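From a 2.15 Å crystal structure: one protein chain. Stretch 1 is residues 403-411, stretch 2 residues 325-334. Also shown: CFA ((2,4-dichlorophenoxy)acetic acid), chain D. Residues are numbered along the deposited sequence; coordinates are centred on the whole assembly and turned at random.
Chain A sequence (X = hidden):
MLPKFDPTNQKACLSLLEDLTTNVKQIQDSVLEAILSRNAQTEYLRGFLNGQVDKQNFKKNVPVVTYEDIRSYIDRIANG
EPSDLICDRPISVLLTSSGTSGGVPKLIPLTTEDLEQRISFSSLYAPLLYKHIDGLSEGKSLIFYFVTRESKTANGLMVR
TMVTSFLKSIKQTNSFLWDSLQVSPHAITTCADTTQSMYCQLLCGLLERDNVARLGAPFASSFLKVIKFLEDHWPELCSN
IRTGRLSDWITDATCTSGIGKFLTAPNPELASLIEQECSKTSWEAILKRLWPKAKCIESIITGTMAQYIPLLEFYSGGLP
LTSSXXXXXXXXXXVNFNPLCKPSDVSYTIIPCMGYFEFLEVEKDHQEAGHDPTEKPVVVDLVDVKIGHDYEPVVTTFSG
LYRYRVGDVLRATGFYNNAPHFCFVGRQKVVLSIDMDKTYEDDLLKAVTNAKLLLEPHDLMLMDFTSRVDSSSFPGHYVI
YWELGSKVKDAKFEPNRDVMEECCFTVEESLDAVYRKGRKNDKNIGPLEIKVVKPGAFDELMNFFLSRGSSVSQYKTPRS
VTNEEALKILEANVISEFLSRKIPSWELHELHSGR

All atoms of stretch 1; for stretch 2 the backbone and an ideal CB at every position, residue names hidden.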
# COMPACT_ATOMS: atom_id res chain seq x y z
N ARG A 403 2.31 -8.04 21.56
CA ARG A 403 1.92 -9.29 20.90
C ARG A 403 0.65 -9.09 20.07
O ARG A 403 -0.37 -9.76 20.26
CB ARG A 403 1.73 -10.43 21.90
CG ARG A 403 2.85 -10.51 22.91
CD ARG A 403 2.80 -11.80 23.68
NE ARG A 403 3.35 -12.92 22.92
CZ ARG A 403 3.16 -14.20 23.22
NH1 ARG A 403 2.42 -14.53 24.27
NH2 ARG A 403 3.71 -15.14 22.47
N TYR A 404 0.75 -8.15 19.15
CA TYR A 404 -0.40 -7.64 18.43
C TYR A 404 -0.38 -8.20 17.01
O TYR A 404 0.65 -8.15 16.33
CB TYR A 404 -0.37 -6.11 18.44
CG TYR A 404 -1.33 -5.40 17.51
CD1 TYR A 404 -1.02 -5.22 16.16
CD2 TYR A 404 -2.54 -4.87 17.99
CE1 TYR A 404 -1.89 -4.54 15.30
CE2 TYR A 404 -3.42 -4.20 17.14
CZ TYR A 404 -3.09 -4.03 15.80
OH TYR A 404 -3.94 -3.36 14.94
N ARG A 405 -1.51 -8.73 16.59
CA ARG A 405 -1.61 -9.38 15.29
C ARG A 405 -1.80 -8.33 14.21
O ARG A 405 -2.74 -7.53 14.26
CB ARG A 405 -2.75 -10.38 15.30
CG ARG A 405 -2.39 -11.66 16.05
CD ARG A 405 -3.62 -12.52 16.27
NE ARG A 405 -4.10 -13.05 15.00
CZ ARG A 405 -5.26 -13.69 14.86
NH1 ARG A 405 -6.04 -13.87 15.92
NH2 ARG A 405 -5.62 -14.14 13.67
N VAL A 406 -0.91 -8.35 13.23
CA VAL A 406 -0.84 -7.32 12.21
C VAL A 406 -1.82 -7.57 11.08
O VAL A 406 -2.23 -6.63 10.40
CB VAL A 406 0.64 -7.24 11.77
CG1 VAL A 406 0.78 -6.76 10.36
CG2 VAL A 406 1.40 -6.34 12.74
N GLY A 407 -2.24 -8.82 10.88
CA GLY A 407 -3.25 -9.12 9.88
C GLY A 407 -2.72 -9.36 8.48
O GLY A 407 -3.52 -9.49 7.55
N ASP A 408 -1.40 -9.38 8.30
CA ASP A 408 -0.78 -9.82 7.06
C ASP A 408 -0.33 -11.27 7.20
O ASP A 408 -0.12 -11.76 8.30
CB ASP A 408 0.44 -8.97 6.70
CG ASP A 408 0.12 -7.51 6.50
OD1 ASP A 408 -1.01 -7.20 6.05
OD2 ASP A 408 1.00 -6.68 6.80
N VAL A 409 -0.18 -11.93 6.05
CA VAL A 409 0.42 -13.26 5.96
C VAL A 409 1.68 -13.13 5.12
O VAL A 409 1.64 -12.60 4.00
CB VAL A 409 -0.55 -14.29 5.37
CG1 VAL A 409 0.17 -15.64 5.10
CG2 VAL A 409 -1.76 -14.48 6.29
N LEU A 410 2.80 -13.55 5.68
CA LEU A 410 4.09 -13.53 5.02
C LEU A 410 4.60 -14.96 4.86
O LEU A 410 4.35 -15.81 5.71
CB LEU A 410 5.09 -12.74 5.85
CG LEU A 410 4.65 -11.32 6.24
CD1 LEU A 410 5.72 -10.67 7.10
CD2 LEU A 410 4.38 -10.49 4.99
N ARG A 411 5.32 -15.22 3.77
CA ARG A 411 6.03 -16.48 3.61
C ARG A 411 7.52 -16.25 3.82
O ARG A 411 8.12 -15.40 3.16
CB ARG A 411 5.78 -17.13 2.25
CG ARG A 411 6.28 -18.62 2.17
CD ARG A 411 5.97 -19.32 0.84
NE ARG A 411 6.63 -18.65 -0.28
CZ ARG A 411 6.03 -17.82 -1.13
NH1 ARG A 411 4.74 -17.54 -0.99
NH2 ARG A 411 6.73 -17.24 -2.10
N UNK A 325 10.08 -1.00 1.29
CA UNK A 325 9.70 -0.94 2.69
C UNK A 325 8.50 -1.83 2.97
O UNK A 325 7.53 -1.84 2.22
CB UNK A 325 9.39 0.50 3.10
N UNK A 326 8.57 -2.55 4.10
CA UNK A 326 7.43 -3.30 4.61
C UNK A 326 7.13 -2.78 6.01
O UNK A 326 7.94 -2.94 6.93
CB UNK A 326 7.70 -4.81 4.62
N UNK A 327 5.97 -2.15 6.16
CA UNK A 327 5.60 -1.52 7.42
C UNK A 327 4.11 -1.27 7.51
O UNK A 327 3.35 -1.54 6.59
CB UNK A 327 6.36 -0.20 7.60
N UNK A 328 3.70 -0.75 8.66
CA UNK A 328 2.31 -0.46 8.93
C UNK A 328 2.28 0.64 9.96
O UNK A 328 3.31 0.99 10.54
CB UNK A 328 1.55 -1.70 9.40
N UNK A 329 1.09 1.21 10.18
CA UNK A 329 0.95 2.21 11.24
C UNK A 329 1.51 1.67 12.55
O UNK A 329 2.18 2.40 13.29
CB UNK A 329 -0.52 2.61 11.41
N UNK A 330 1.26 0.38 12.82
CA UNK A 330 1.63 -0.23 14.10
C UNK A 330 3.14 -0.42 14.24
O UNK A 330 3.68 -0.36 15.35
CB UNK A 330 0.93 -1.58 14.26
N UNK A 331 3.83 -0.69 13.14
CA UNK A 331 5.25 -1.03 13.24
C UNK A 331 5.93 -0.94 11.89
O UNK A 331 5.42 -1.49 10.91
CB UNK A 331 5.43 -2.43 13.82
N UNK A 332 7.07 -0.27 11.82
CA UNK A 332 7.94 -0.43 10.65
C UNK A 332 8.70 -1.73 10.79
O UNK A 332 9.35 -1.96 11.81
CB UNK A 332 8.90 0.75 10.50
N UNK A 333 8.64 -2.58 9.77
CA UNK A 333 9.04 -3.97 10.01
C UNK A 333 10.21 -4.46 9.18
O UNK A 333 11.08 -5.14 9.72
CB UNK A 333 7.84 -4.89 9.75
N UNK A 334 10.26 -4.16 7.88
CA UNK A 334 11.28 -4.76 7.05
C UNK A 334 11.68 -3.87 5.90
O UNK A 334 10.96 -2.94 5.54
CB UNK A 334 10.80 -6.11 6.52
C1 CFA D . 6.37 2.61 5.31
C2 CFA D . 6.58 3.83 4.40
C1' CFA D . 8.15 5.62 4.16
C2' CFA D . 7.46 6.80 3.93
C3' CFA D . 8.04 7.80 3.15
C4' CFA D . 9.29 7.61 2.59
C5' CFA D . 9.98 6.43 2.82
CL3 CFA D . 5.85 7.07 4.65
C6' CFA D . 9.41 5.44 3.60
O1 CFA D . 7.37 2.06 5.83
O2 CFA D . 5.22 2.14 5.54
O1' CFA D . 7.61 4.59 4.95
CL4 CFA D . 10.05 8.87 1.58

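Position 325 lies beyond the reach of stretch 1, in extended backbone, and its CB heads toward the bound (2,4-dichlorophenoxy)acetic acid. A flat apolar group would suit a chlorinated ring. The residue is Phe325, whose ring lays one face against the ligand, with CE2 3.7 Å from C6' of CFA.

Position 326 is also extended, with CA-to-CB directed toward stretch 1, yet nothing there comes within 5.5 Å of the ideal CB. Only a long side chain could cross the gap. At its far side wait the carboxylate of Asp408 and the apolar surfaces of Leu410 and Val406, so a chain with an apolar body and a donor at its tip is favoured; lysine, arginine or tyrosine could all be considered. The residue is Tyr326. With chi1 at t, its ring spans the gap, and OH donates a hydrogen bond to OD2 of Asp408 at 2.6 Å, the carboxylate oxygen lying near the ring plane. CE2 of Tyr326 packs 3.7 Å from CD1 of Leu410, so one residue meets both the polar and the apolar demand.

At 327 CA-to-CB would point away from stretch 1, which therefore sets no preference. Phi/psi of -162/177 is a very extended conformation that glycine adopts readily but does not monopolise; the residue is Gly327.

Position 328 points toward stretch 1, its ideal CB 5.2 Å from CG1 of Val406. A small residue would fit, and a polar one could serve the turn that follows. Ser328 takes rotamer p and donates from OG to OE2 of 330 at 3.1 Å, bracing that side chain from within its own stretch.

Position 329 has helix-like angles and is out of reach of stretch 1, so many residues would do; it is Ser329.

Position 330 faces stretch 1 at closer range: its ideal CB is 4.2 Å from CE1 of Tyr404 and 5.0 Å from CG2 of Val406. The hydroxyl of Tyr404 lies farther out, inviting a side chain long enough to run beside the ring and end in an acceptor. Glutamate or glutamine would serve. Glu330 accepts a hydrogen bond at OE1 from OH of Tyr404, 2.7 Å away and at the ring edge, while OE2 receives the bond from Ser328.

Position 331 points toward stretch 1 without contacting it, leaving room for a modest side chain; CB of Cys331 stays 5.7 Å from CG2 of Val406.

Position 332 is out of reach of stretch 1, but its CB leads to the ligand side, where an aromatic residue could fit. Phe332 brings CE1 to 3.0 Å from O1 of CFA, the oxygen lying at the ring edge.

Position 333 points toward stretch 1 across a gap, with the methyls of Val406 ahead. A long, flexible apolar chain is apt, and Met333 brings CE to 4.3 Å from CG1 of Val406.

Position 334 is extended and out of reach, so many residues would do. Gly334 contributes through its backbone, pairing with Tyr326.

Stretch 2 (325-334) FYGSSECFMG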
# COMPACT_ATOMS: atom_id res chain seq x y z
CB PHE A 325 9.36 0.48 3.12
CG PHE A 325 10.33 1.53 2.64
CD1 PHE A 325 11.51 1.77 3.34
CD2 PHE A 325 10.05 2.28 1.51
CE1 PHE A 325 12.40 2.75 2.91
CE2 PHE A 325 10.94 3.26 1.07
CZ PHE A 325 12.12 3.49 1.77
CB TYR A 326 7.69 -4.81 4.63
CG TYR A 326 6.57 -5.55 5.33
CD1 TYR A 326 5.27 -5.47 4.85
CD2 TYR A 326 6.81 -6.28 6.47
CE1 TYR A 326 4.22 -6.10 5.50
CE2 TYR A 326 5.77 -6.93 7.13
CZ TYR A 326 4.49 -6.84 6.65
OH TYR A 326 3.47 -7.48 7.32
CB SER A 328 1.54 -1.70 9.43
OG SER A 328 2.06 -2.12 10.68
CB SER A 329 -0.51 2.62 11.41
OG SER A 329 -0.96 3.32 10.27
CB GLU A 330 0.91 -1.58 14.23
CG GLU A 330 -0.63 -1.49 14.33
CD GLU A 330 -1.34 -1.72 13.00
OE1 GLU A 330 -2.52 -2.14 13.02
OE2 GLU A 330 -0.71 -1.49 11.94
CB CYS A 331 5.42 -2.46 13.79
SG CYS A 331 7.05 -2.74 14.50
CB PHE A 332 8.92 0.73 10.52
CG PHE A 332 9.72 0.68 9.26
CD1 PHE A 332 9.11 0.76 8.03
CD2 PHE A 332 11.09 0.50 9.31
CE1 PHE A 332 9.84 0.70 6.86
CE2 PHE A 332 11.84 0.44 8.14
CZ PHE A 332 11.21 0.54 6.92
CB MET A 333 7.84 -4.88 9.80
CG MET A 333 6.94 -4.88 11.01
SD MET A 333 5.42 -5.80 10.80
CE MET A 333 4.45 -4.64 9.83
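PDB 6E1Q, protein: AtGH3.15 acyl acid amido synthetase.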